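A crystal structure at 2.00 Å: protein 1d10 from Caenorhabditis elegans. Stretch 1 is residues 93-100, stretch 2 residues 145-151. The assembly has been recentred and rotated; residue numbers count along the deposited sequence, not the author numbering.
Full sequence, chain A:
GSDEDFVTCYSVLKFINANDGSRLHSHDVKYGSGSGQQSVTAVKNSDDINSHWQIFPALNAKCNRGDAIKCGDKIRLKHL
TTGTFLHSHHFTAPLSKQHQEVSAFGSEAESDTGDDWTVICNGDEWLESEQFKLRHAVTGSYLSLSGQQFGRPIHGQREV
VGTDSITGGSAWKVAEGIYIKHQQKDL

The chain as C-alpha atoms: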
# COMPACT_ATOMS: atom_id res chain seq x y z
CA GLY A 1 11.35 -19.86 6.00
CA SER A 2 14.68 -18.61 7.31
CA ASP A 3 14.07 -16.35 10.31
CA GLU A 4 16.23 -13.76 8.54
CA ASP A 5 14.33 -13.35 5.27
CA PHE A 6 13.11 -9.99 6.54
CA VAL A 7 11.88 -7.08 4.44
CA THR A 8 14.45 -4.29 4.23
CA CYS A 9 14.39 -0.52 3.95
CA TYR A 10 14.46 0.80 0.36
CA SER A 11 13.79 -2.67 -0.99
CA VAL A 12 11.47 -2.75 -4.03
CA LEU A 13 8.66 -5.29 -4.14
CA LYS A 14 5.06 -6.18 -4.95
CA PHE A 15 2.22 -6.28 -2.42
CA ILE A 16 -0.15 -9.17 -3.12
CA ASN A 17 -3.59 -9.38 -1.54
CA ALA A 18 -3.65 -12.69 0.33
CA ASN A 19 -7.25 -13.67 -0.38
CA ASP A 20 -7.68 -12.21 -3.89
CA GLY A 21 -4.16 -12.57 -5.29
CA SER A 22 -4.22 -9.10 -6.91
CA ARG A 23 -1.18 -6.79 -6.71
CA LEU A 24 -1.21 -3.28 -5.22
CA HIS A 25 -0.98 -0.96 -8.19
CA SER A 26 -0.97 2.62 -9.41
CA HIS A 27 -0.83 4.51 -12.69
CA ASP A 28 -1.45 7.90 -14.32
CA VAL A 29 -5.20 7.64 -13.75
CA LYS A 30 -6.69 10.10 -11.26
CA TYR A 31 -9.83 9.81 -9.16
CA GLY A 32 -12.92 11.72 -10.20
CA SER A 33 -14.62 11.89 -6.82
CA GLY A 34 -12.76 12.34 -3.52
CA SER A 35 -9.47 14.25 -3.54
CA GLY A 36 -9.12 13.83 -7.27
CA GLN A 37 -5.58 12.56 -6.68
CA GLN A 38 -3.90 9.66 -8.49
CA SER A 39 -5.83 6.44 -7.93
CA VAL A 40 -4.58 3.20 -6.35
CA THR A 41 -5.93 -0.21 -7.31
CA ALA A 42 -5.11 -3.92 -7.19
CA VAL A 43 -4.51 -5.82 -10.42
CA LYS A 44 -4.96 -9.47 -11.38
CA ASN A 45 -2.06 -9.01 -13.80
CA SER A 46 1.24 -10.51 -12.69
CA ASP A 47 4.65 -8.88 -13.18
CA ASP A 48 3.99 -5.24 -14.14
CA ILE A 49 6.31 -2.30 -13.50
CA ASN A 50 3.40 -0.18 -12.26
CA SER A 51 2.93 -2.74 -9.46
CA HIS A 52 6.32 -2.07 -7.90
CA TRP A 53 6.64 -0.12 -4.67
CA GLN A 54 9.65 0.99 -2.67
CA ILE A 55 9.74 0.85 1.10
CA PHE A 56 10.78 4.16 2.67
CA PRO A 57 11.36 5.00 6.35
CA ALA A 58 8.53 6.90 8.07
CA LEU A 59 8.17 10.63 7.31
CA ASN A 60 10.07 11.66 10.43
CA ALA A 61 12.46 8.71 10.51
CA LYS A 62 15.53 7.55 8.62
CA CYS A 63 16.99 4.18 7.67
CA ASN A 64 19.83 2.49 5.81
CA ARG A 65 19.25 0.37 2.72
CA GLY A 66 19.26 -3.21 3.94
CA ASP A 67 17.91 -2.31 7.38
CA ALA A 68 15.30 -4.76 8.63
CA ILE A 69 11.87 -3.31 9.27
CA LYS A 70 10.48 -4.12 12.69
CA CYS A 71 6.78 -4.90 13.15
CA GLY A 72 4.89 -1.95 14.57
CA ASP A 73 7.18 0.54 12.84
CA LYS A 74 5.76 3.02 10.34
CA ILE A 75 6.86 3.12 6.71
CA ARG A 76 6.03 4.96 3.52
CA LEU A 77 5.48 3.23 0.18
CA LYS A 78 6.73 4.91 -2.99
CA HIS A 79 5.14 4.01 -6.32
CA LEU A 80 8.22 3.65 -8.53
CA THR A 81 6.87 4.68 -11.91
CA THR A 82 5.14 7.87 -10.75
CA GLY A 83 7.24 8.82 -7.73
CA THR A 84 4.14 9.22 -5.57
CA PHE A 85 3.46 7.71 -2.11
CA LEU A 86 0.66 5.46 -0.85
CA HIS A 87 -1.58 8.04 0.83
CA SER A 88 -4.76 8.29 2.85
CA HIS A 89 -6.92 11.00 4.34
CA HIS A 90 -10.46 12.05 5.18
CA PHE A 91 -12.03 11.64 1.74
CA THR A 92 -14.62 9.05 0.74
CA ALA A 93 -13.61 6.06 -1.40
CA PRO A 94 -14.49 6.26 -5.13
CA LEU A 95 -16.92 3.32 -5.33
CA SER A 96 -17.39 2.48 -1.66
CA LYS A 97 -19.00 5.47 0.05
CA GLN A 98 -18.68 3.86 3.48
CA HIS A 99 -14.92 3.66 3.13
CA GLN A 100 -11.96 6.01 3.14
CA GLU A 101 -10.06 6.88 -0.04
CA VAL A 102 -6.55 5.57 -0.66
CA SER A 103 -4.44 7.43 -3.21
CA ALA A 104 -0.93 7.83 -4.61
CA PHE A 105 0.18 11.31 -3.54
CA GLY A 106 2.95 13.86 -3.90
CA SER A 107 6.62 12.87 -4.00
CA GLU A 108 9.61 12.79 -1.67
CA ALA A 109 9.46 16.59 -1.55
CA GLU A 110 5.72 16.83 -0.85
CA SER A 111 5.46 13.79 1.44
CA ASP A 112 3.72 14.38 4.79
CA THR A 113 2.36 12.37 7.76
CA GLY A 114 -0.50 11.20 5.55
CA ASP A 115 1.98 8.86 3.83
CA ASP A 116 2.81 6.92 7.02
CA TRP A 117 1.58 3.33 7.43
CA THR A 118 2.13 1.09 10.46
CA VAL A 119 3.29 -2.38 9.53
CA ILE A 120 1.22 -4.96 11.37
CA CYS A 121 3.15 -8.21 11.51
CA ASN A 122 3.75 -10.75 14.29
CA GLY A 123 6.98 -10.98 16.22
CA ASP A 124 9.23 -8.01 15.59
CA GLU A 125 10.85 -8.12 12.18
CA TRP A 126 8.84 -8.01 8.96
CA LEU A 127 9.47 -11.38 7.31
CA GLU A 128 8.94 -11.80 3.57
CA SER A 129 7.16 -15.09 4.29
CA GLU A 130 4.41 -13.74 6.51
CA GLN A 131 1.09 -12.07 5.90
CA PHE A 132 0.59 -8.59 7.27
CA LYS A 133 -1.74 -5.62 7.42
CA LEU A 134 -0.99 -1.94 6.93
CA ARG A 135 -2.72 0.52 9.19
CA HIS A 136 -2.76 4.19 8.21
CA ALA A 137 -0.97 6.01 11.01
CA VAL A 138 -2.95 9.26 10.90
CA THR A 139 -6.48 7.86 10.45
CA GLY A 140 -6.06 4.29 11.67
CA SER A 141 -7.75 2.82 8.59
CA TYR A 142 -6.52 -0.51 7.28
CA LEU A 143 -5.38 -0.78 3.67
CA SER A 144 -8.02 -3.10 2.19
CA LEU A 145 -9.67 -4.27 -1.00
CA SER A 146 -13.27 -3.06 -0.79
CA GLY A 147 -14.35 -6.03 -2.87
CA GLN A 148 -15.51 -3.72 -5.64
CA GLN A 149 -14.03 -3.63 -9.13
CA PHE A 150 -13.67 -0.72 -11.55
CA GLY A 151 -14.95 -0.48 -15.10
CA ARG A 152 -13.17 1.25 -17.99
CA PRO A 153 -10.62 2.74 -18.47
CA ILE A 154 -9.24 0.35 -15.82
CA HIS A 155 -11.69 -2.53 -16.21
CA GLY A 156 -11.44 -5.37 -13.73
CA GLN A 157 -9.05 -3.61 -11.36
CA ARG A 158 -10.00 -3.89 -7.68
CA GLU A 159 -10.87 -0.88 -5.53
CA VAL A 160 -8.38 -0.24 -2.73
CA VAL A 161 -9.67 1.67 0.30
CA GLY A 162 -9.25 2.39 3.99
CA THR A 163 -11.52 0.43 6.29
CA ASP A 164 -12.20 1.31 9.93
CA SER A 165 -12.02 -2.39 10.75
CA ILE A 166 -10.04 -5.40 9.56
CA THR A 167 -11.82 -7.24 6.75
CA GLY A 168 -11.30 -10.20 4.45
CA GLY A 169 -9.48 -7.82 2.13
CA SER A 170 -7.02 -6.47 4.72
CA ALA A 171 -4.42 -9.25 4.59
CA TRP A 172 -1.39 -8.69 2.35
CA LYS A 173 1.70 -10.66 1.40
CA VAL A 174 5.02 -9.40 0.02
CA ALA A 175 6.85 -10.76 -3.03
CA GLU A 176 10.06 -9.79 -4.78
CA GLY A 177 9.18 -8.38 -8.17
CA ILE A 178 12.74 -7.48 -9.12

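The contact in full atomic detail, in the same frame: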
# COMPACT_ATOMS: atom_id res chain seq x y z
N ALA A 93 -14.08 6.93 -0.32
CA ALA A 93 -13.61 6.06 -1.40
C ALA A 93 -14.40 6.34 -2.67
O ALA A 93 -15.53 6.85 -2.61
CB ALA A 93 -13.78 4.59 -0.99
N PRO A 94 -13.83 6.03 -3.84
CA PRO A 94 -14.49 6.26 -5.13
C PRO A 94 -15.76 5.45 -5.40
O PRO A 94 -16.74 6.00 -5.90
CB PRO A 94 -13.39 5.98 -6.14
CG PRO A 94 -12.58 4.93 -5.46
CD PRO A 94 -12.48 5.47 -4.05
N LEU A 95 -15.75 4.16 -5.09
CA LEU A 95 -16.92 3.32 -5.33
C LEU A 95 -17.58 2.84 -4.05
O LEU A 95 -18.74 2.42 -4.06
CB LEU A 95 -16.54 2.10 -6.18
CG LEU A 95 -15.92 2.35 -7.56
CD1 LEU A 95 -15.56 1.02 -8.20
CD2 LEU A 95 -16.88 3.14 -8.43
N SER A 96 -16.84 2.90 -2.94
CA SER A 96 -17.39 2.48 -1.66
C SER A 96 -17.52 3.68 -0.73
O SER A 96 -16.59 4.03 -0.01
CB SER A 96 -16.49 1.41 -1.03
OG SER A 96 -16.50 0.23 -1.81
N LYS A 97 -18.70 4.29 -0.76
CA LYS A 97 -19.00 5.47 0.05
C LYS A 97 -18.71 5.31 1.54
O LYS A 97 -18.31 6.28 2.20
CB LYS A 97 -20.47 5.84 -0.14
CG LYS A 97 -20.85 6.26 -1.55
CD LYS A 97 -20.29 7.63 -1.90
CE LYS A 97 -20.89 8.16 -3.20
NZ LYS A 97 -20.54 9.59 -3.45
N GLN A 98 -18.90 4.11 2.06
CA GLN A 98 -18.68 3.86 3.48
C GLN A 98 -17.21 3.78 3.86
O GLN A 98 -16.86 3.75 5.05
CB GLN A 98 -19.35 2.56 3.92
CG GLN A 98 -20.19 1.85 2.86
CD GLN A 98 -19.35 1.21 1.76
OE1 GLN A 98 -18.88 1.90 0.85
NE2 GLN A 98 -19.16 -0.10 1.84
N HIS A 99 -16.34 3.75 2.86
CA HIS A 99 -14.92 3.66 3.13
C HIS A 99 -14.11 4.89 2.78
O HIS A 99 -14.56 5.78 2.06
CB HIS A 99 -14.33 2.42 2.45
CG HIS A 99 -14.84 1.13 3.01
ND1 HIS A 99 -14.94 0.91 4.37
CD2 HIS A 99 -15.27 -0.00 2.41
CE1 HIS A 99 -15.40 -0.31 4.58
NE2 HIS A 99 -15.61 -0.89 3.41
N GLN A 100 -12.90 4.92 3.32
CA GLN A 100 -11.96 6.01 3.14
C GLN A 100 -11.13 5.80 1.87
O GLN A 100 -10.79 4.67 1.52
CB GLN A 100 -11.06 6.06 4.38
CG GLN A 100 -10.07 7.19 4.45
CD GLN A 100 -9.36 7.19 5.79
OE1 GLN A 100 -9.96 7.51 6.82
NE2 GLN A 100 -8.08 6.83 5.79
N LEU A 145 -8.95 -4.21 0.26
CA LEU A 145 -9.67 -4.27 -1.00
C LEU A 145 -11.13 -4.18 -0.55
O LEU A 145 -11.56 -4.92 0.34
CB LEU A 145 -9.42 -5.60 -1.71
CG LEU A 145 -7.99 -5.86 -2.20
CD1 LEU A 145 -7.95 -7.12 -3.06
CD2 LEU A 145 -7.51 -4.66 -3.01
N SER A 146 -11.87 -3.25 -1.14
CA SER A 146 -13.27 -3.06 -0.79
C SER A 146 -14.12 -4.21 -1.29
O SER A 146 -15.21 -4.46 -0.78
CB SER A 146 -13.80 -1.77 -1.41
OG SER A 146 -13.90 -1.91 -2.81
N GLY A 147 -13.62 -4.91 -2.30
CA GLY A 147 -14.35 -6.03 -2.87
C GLY A 147 -15.03 -5.58 -4.15
O GLY A 147 -15.62 -6.38 -4.88
N GLN A 148 -14.93 -4.29 -4.43
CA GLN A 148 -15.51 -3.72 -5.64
C GLN A 148 -14.46 -3.70 -6.74
O GLN A 148 -13.26 -3.71 -6.46
CB GLN A 148 -16.00 -2.30 -5.37
CG GLN A 148 -17.22 -2.22 -4.49
CD GLN A 148 -18.39 -2.97 -5.09
OE1 GLN A 148 -18.84 -2.66 -6.20
NE2 GLN A 148 -18.89 -3.97 -4.37
N GLN A 149 -14.92 -3.67 -7.98
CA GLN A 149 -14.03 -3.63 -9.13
C GLN A 149 -14.41 -2.43 -10.00
O GLN A 149 -15.57 -2.04 -10.05
CB GLN A 149 -14.15 -4.91 -9.95
CG GLN A 149 -13.54 -6.14 -9.31
CD GLN A 149 -13.58 -7.35 -10.23
OE1 GLN A 149 -13.34 -7.23 -11.43
NE2 GLN A 149 -13.87 -8.52 -9.66
N PHE A 150 -13.42 -1.86 -10.69
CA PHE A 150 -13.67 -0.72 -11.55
C PHE A 150 -14.04 -1.17 -12.95
O PHE A 150 -13.85 -2.33 -13.32
CB PHE A 150 -12.42 0.15 -11.67
CG PHE A 150 -12.07 0.89 -10.43
CD1 PHE A 150 -12.84 1.97 -10.01
CD2 PHE A 150 -10.96 0.52 -9.67
CE1 PHE A 150 -12.51 2.68 -8.86
CE2 PHE A 150 -10.62 1.22 -8.52
CZ PHE A 150 -11.40 2.30 -8.11
N GLY A 151 -14.58 -0.23 -13.72
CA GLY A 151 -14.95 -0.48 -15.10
C GLY A 151 -13.89 0.27 -15.88
O GLY A 151 -12.86 0.64 -15.32
O HOH W 1 -16.86 -3.37 1.43

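No direct hydrogen bond joins these two stretches, although serine, glutamine and histidine make up much of the surface between them. Contact is made by side-chain packing and one water, and it buries a modest 292 Å², counting both sides. The backbones stay well apart: Ser96 CA lies 7.0 Å from Ser146 CA, and Leu95 CA lies 7.2 Å from Gln148 CA, so side chains must fill the gap.

The apolar end is built on Phe150. Its CA-to-CB bond points sideways, but with chi1 at -70° (m) the end of the side chain comes nearer the first stretch. Pro94 meets the ring at its edge, CG lying 3.9 Å from Phe150 CZ, while Leu95 CD1 approaches Phe150 CD1 obliquely at 3.4 Å. Leu95 gives up more area to the partner than any other residue here, 79 Å². In its mt rotamer Leu95 places CD1 beside the ring and also near the second backbone, 3.6 Å from Gln149 O and 4.4 Å from Gln148 CB. A branched apolar side chain suits this place, because one methyl can touch both the ring and the backbone beside it; the compact ring of proline suits a place beside an aromatic edge.

Toward the other end the packing becomes small and polar. Ser96 and Ser146 both point toward the opposing stretch, yet their hydroxyls do not pair. Ser96 OG instead rests 3.4 Å from Ser146 CB and 3.7 Å from Gln148 CG, and finds its hydrogen bonding elsewhere in the structure. Ser146, with chi1 in p, turns its own OG to accept from Gln148 N at 3.1 Å, bridging the corner at Gly147. That corner has phi 101° and psi -6°, where a CB would jam against the carbonyl oxygen of Ser146, so glycine is called for by the local backbone and not by the partner. Gln148 contributes the aliphatic part of its side chain, with CB and CG serving as packing surface.

His99 closes this end, its CD2 4.5 Å from Ser146 CB. A water bridges the stretches here, donating to Ser146 O at 3.0 Å and making a weak hydrogen bond with His99 NE2 at 3.4 Å. The first stretch holds its shape without helix or strand: a type I turn runs from Ser96 to His99, with His99 N hydrogen-bonded to Ser96 O at 2.9 Å, and Ala93 N hydrogen-bonds to His99 O at 2.7 Å, tying the loop across its base. The rule is economical: the first stretch is braced by its own backbone and the second by the Ser146 side chain, so the contact needs packing and one water but no direct hydrogen bond.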